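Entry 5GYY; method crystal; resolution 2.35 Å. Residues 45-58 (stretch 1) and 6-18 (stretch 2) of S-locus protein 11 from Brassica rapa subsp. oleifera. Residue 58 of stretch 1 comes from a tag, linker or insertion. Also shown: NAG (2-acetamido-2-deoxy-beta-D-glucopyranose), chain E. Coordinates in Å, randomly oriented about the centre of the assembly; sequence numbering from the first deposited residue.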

# COMPACT_ATOMS: atom_id res chain seq x y z
N THR C 45 2.95 4.01 -16.12
CA THR C 45 3.25 2.94 -15.17
C THR C 45 2.44 3.16 -13.89
O THR C 45 1.94 4.26 -13.64
CB THR C 45 4.75 2.83 -14.82
OG1 THR C 45 5.02 1.59 -14.16
CG2 THR C 45 5.18 3.99 -13.92
N SER C 46 2.35 2.13 -13.05
CA SER C 46 1.29 2.14 -12.05
C SER C 46 1.58 1.56 -10.65
O SER C 46 0.73 0.86 -10.08
CB SER C 46 0.08 1.42 -12.65
OG SER C 46 -1.02 1.55 -11.80
N PRO C 47 2.77 1.81 -10.09
CA PRO C 47 2.96 1.30 -8.72
C PRO C 47 2.36 2.26 -7.69
O PRO C 47 1.89 3.35 -8.06
CB PRO C 47 4.48 1.32 -8.58
CG PRO C 47 4.87 2.52 -9.34
CD PRO C 47 3.96 2.54 -10.55
N PHE C 48 2.34 1.84 -6.43
CA PHE C 48 1.88 2.69 -5.33
C PHE C 48 0.45 3.22 -5.52
O PHE C 48 0.15 4.33 -5.09
CB PHE C 48 2.86 3.86 -5.12
CG PHE C 48 4.32 3.45 -5.03
CD1 PHE C 48 4.69 2.28 -4.36
CD2 PHE C 48 5.31 4.20 -5.65
CE1 PHE C 48 6.03 1.90 -4.29
CE2 PHE C 48 6.64 3.83 -5.58
CZ PHE C 48 7.00 2.68 -4.90
N ARG C 49 -0.42 2.43 -6.13
CA ARG C 49 -1.82 2.82 -6.40
C ARG C 49 -1.95 4.18 -7.13
O ARG C 49 -2.93 4.94 -6.94
CB ARG C 49 -2.66 2.83 -5.10
CG ARG C 49 -4.16 2.66 -5.34
CD ARG C 49 -5.00 2.85 -4.07
NE ARG C 49 -5.02 4.22 -3.57
CZ ARG C 49 -5.41 5.29 -4.27
NH1 ARG C 49 -5.81 5.16 -5.51
NH2 ARG C 49 -5.39 6.50 -3.72
N THR C 50 -0.98 4.45 -8.00
CA THR C 50 -0.87 5.73 -8.70
C THR C 50 -0.57 5.49 -10.17
O THR C 50 0.22 4.64 -10.49
CB THR C 50 0.28 6.57 -8.09
OG1 THR C 50 -0.01 6.81 -6.71
CG2 THR C 50 0.45 7.91 -8.83
N ARG C 51 -1.24 6.22 -11.05
CA ARG C 51 -0.93 6.17 -12.47
C ARG C 51 0.08 7.28 -12.77
O ARG C 51 -0.22 8.47 -12.60
CB ARG C 51 -2.19 6.37 -13.31
CG ARG C 51 -2.00 6.03 -14.79
CD ARG C 51 -3.19 6.47 -15.62
NE ARG C 51 -3.46 7.91 -15.50
CZ ARG C 51 -4.53 8.50 -16.01
NH1 ARG C 51 -5.44 7.78 -16.66
NH2 ARG C 51 -4.71 9.81 -15.86
N TYR C 52 1.26 6.89 -13.23
CA TYR C 52 2.29 7.86 -13.63
C TYR C 52 2.28 8.02 -15.12
O TYR C 52 2.58 7.07 -15.85
CB TYR C 52 3.69 7.43 -13.16
CG TYR C 52 3.83 7.37 -11.65
CD1 TYR C 52 4.42 8.41 -10.95
CD2 TYR C 52 3.36 6.27 -10.93
CE1 TYR C 52 4.55 8.37 -9.57
CE2 TYR C 52 3.49 6.20 -9.55
CZ TYR C 52 4.08 7.26 -8.87
OH TYR C 52 4.20 7.20 -7.51
N CYS C 53 1.88 9.19 -15.59
CA CYS C 53 2.04 9.49 -17.02
C CYS C 53 3.37 10.22 -17.29
O CYS C 53 3.66 11.24 -16.68
CB CYS C 53 0.88 10.33 -17.55
SG CYS C 53 -0.71 9.55 -17.39
N ASP C 54 4.17 9.65 -18.19
CA ASP C 54 5.41 10.28 -18.65
C ASP C 54 5.27 10.65 -20.11
O ASP C 54 5.35 9.79 -20.99
CB ASP C 54 6.61 9.34 -18.47
CG ASP C 54 7.18 9.39 -17.07
OD1 ASP C 54 7.11 10.46 -16.43
OD2 ASP C 54 7.69 8.35 -16.60
N CYS C 55 5.07 11.94 -20.38
CA CYS C 55 4.74 12.39 -21.73
C CYS C 55 5.88 13.08 -22.46
O CYS C 55 6.39 14.10 -22.01
CB CYS C 55 3.52 13.31 -21.67
SG CYS C 55 2.01 12.42 -21.23
N ALA C 56 6.25 12.51 -23.61
CA ALA C 56 7.29 13.05 -24.47
C ALA C 56 6.79 14.25 -25.29
O ALA C 56 5.96 14.08 -26.19
CB ALA C 56 7.82 11.96 -25.39
N ILE C 57 7.32 15.43 -25.00
CA ILE C 57 6.94 16.68 -25.67
C ILE C 57 8.15 17.45 -26.22
O ILE C 57 9.28 17.17 -25.84
CB ILE C 57 6.22 17.63 -24.70
CG1 ILE C 57 7.17 18.01 -23.56
CG2 ILE C 57 4.93 17.01 -24.19
CD1 ILE C 57 6.68 19.15 -22.69
N ALA C 58 7.91 18.45 -27.05
CA ALA C 58 9.00 19.32 -27.50
C ALA C 58 9.10 20.57 -26.63
O ALA C 58 10.12 20.82 -25.98
CB ALA C 58 8.80 19.71 -28.96
C1 NAG E . 9.10 5.62 -22.60
C2 NAG E . 10.30 6.51 -22.32
C3 NAG E . 11.49 6.13 -23.21
C4 NAG E . 11.73 4.61 -23.24
C5 NAG E . 10.38 3.98 -23.61
C6 NAG E . 10.34 2.47 -23.92
C7 NAG E . 9.62 8.76 -21.65
C8 NAG E . 9.03 10.07 -22.09
N2 NAG E . 9.88 7.87 -22.61
O3 NAG E . 12.66 6.84 -22.84
O4 NAG E . 12.77 4.28 -24.15
O5 NAG E . 9.50 4.28 -22.56
O6 NAG E . 10.92 1.75 -22.86
O7 NAG E . 9.86 8.56 -20.46
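Stretch 2 6-18: RKTCVHRLNSGGS

Stretch 2 lies beside stretch 1 as an antiparallel β-strand, residues 9-16 pairing with 50-57 through a ladder of backbone hydrogen bonds. The shortest rungs join Cys55 and His11, each N donating to the other's O at 2.5 Å. Cys53 N gives to Leu13 O at 2.6 Å and Leu13 N to Cys53 O at 2.9 Å; Ile57 N to Cys9 O and Cys9 N to Ile57 O both measure 2.7 Å. Arg51 N to Ser15 O is 2.7 Å, its return bond, Ser15 N to Arg51 O, 3.1 Å. Gly17 N extends the ladder past the strand, reaching Arg49 O at 2.8 Å. The strand directions differ by 150°, with a closest axis approach of 4.4 Å. Extended backbone runs through Gly16; Gly17 then takes phi/psi 117/-148, where a CB would jam against the preceding carbonyl. Between the rungs lie the non-hydrogen-bonded pairs Thr50-Gly16, Tyr52-Asn14, Asp54-Arg12 and Ala56-Val10, with CA-CA distances of 4.4, 4.5, 5.0 and 4.7 Å. Here CA-H...O contacts fill in, such as Asn14 CA to Arg51 O at 3.2 Å and Val10 CA to Cys55 O at 3.3 Å. Asp54 OD1 and Arg12 NE, 4.2 Å apart, are too distant for a salt bridge; a water bridges the two side chains, donating to Asp54 OD1 (2.7 Å) and accepting from Arg12 NH2 (2.8 Å). On the same face, Asn14 OD1 sits 3.5 Å from Tyr52 CD1. The other face carries the apolar packing: Cys53 CB meets Leu13 CB at 3.8 Å, Ile57 CG1 meets Cys9 CB at 3.7 Å, and Ile57 CD1 lies at the edge of the His11 ring. There too a second water accepts from Arg51 NE (2.7 Å) and donates to Leu13 O (3.3 Å). Beyond the strand, Ser46 OG approaches Ser18 CB at 3.1 Å.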

# COMPACT_ATOMS: atom_id res chain seq x y z
N ARG C 6 15.32 20.24 -32.14
CA ARG C 6 14.77 20.76 -30.89
C ARG C 6 14.95 19.72 -29.80
O ARG C 6 14.86 18.51 -30.05
CB ARG C 6 13.30 21.12 -31.04
CG ARG C 6 13.07 22.03 -32.20
CD ARG C 6 11.61 22.32 -32.42
NE ARG C 6 11.45 23.18 -33.59
CZ ARG C 6 10.28 23.46 -34.15
NH1 ARG C 6 9.16 22.96 -33.64
NH2 ARG C 6 10.24 24.25 -35.22
N LYS C 7 15.21 20.19 -28.59
CA LYS C 7 15.49 19.28 -27.49
C LYS C 7 14.21 18.61 -26.99
O LYS C 7 13.15 19.22 -26.92
CB LYS C 7 16.29 19.97 -26.37
CG LYS C 7 17.63 20.44 -26.89
CD LYS C 7 18.53 21.12 -25.88
CE LYS C 7 19.69 21.78 -26.62
NZ LYS C 7 20.50 22.70 -25.78
N THR C 8 14.31 17.31 -26.72
CA THR C 8 13.13 16.55 -26.34
C THR C 8 12.85 16.75 -24.85
O THR C 8 13.77 16.82 -24.03
CB THR C 8 13.29 15.05 -26.71
OG1 THR C 8 14.53 14.55 -26.20
CG2 THR C 8 13.27 14.88 -28.22
N CYS C 9 11.57 16.85 -24.49
CA CYS C 9 11.25 17.07 -23.09
C CYS C 9 10.22 16.07 -22.57
O CYS C 9 9.48 15.46 -23.35
CB CYS C 9 10.75 18.51 -22.90
SG CYS C 9 10.93 19.15 -21.23
N VAL C 10 10.15 15.93 -21.25
CA VAL C 10 9.19 15.03 -20.64
C VAL C 10 8.19 15.80 -19.77
O VAL C 10 8.57 16.62 -18.94
CB VAL C 10 9.87 13.89 -19.83
CG1 VAL C 10 10.75 14.45 -18.72
CG2 VAL C 10 8.83 12.91 -19.28
N HIS C 11 6.90 15.55 -19.99
CA HIS C 11 5.83 16.11 -19.18
C HIS C 11 5.18 15.02 -18.31
O HIS C 11 4.92 13.90 -18.77
CB HIS C 11 4.79 16.80 -20.07
CG HIS C 11 3.78 17.61 -19.33
ND1 HIS C 11 3.50 18.93 -19.64
CD2 HIS C 11 2.94 17.29 -18.31
CE1 HIS C 11 2.55 19.38 -18.84
NE2 HIS C 11 2.19 18.40 -18.03
N ARG C 12 4.94 15.36 -17.05
CA ARG C 12 4.55 14.42 -16.02
C ARG C 12 3.14 14.66 -15.53
O ARG C 12 2.79 15.76 -15.13
CB ARG C 12 5.51 14.58 -14.87
CG ARG C 12 5.20 13.77 -13.65
CD ARG C 12 6.37 13.96 -12.74
NE ARG C 12 7.53 13.28 -13.30
CZ ARG C 12 8.73 13.83 -13.44
NH1 ARG C 12 8.91 15.10 -13.11
NH2 ARG C 12 9.72 13.12 -13.95
N LEU C 13 2.32 13.61 -15.56
CA LEU C 13 0.96 13.69 -15.07
C LEU C 13 0.69 12.46 -14.20
O LEU C 13 0.67 11.34 -14.69
CB LEU C 13 -0.02 13.78 -16.24
CG LEU C 13 0.24 15.01 -17.14
CD1 LEU C 13 -0.58 14.98 -18.41
CD2 LEU C 13 0.01 16.32 -16.38
N ASN C 14 0.52 12.68 -12.90
CA ASN C 14 0.35 11.58 -11.97
C ASN C 14 -0.98 11.74 -11.24
O ASN C 14 -1.41 12.86 -11.00
CB ASN C 14 1.50 11.52 -10.96
CG ASN C 14 2.88 11.51 -11.62
OD1 ASN C 14 3.04 11.08 -12.77
ND2 ASN C 14 3.90 12.00 -10.89
N SER C 15 -1.63 10.63 -10.90
CA SER C 15 -2.86 10.67 -10.10
C SER C 15 -3.21 9.29 -9.54
O SER C 15 -2.64 8.29 -9.97
CB SER C 15 -4.01 11.24 -10.91
OG SER C 15 -4.23 10.46 -12.07
N GLY C 16 -4.14 9.24 -8.59
CA GLY C 16 -4.55 7.98 -7.97
C GLY C 16 -5.09 7.00 -9.01
O GLY C 16 -5.64 7.40 -10.03
N GLY C 17 -4.91 5.71 -8.77
CA GLY C 17 -5.44 4.71 -9.69
C GLY C 17 -4.39 3.84 -10.38
O GLY C 17 -3.33 3.55 -9.82
N SER C 18 -4.69 3.42 -11.60
CA SER C 18 -3.78 2.56 -12.32
C SER C 18 -3.77 2.83 -13.82
O SER C 18 -4.57 3.62 -14.31
CB SER C 18 -4.10 1.07 -12.06
OG SER C 18 -5.44 0.78 -12.42
O HOH W 1 8.65 10.56 -14.22
O HOH W 2 -2.37 10.19 -14.49
O HOH W 3 5.30 10.38 -14.09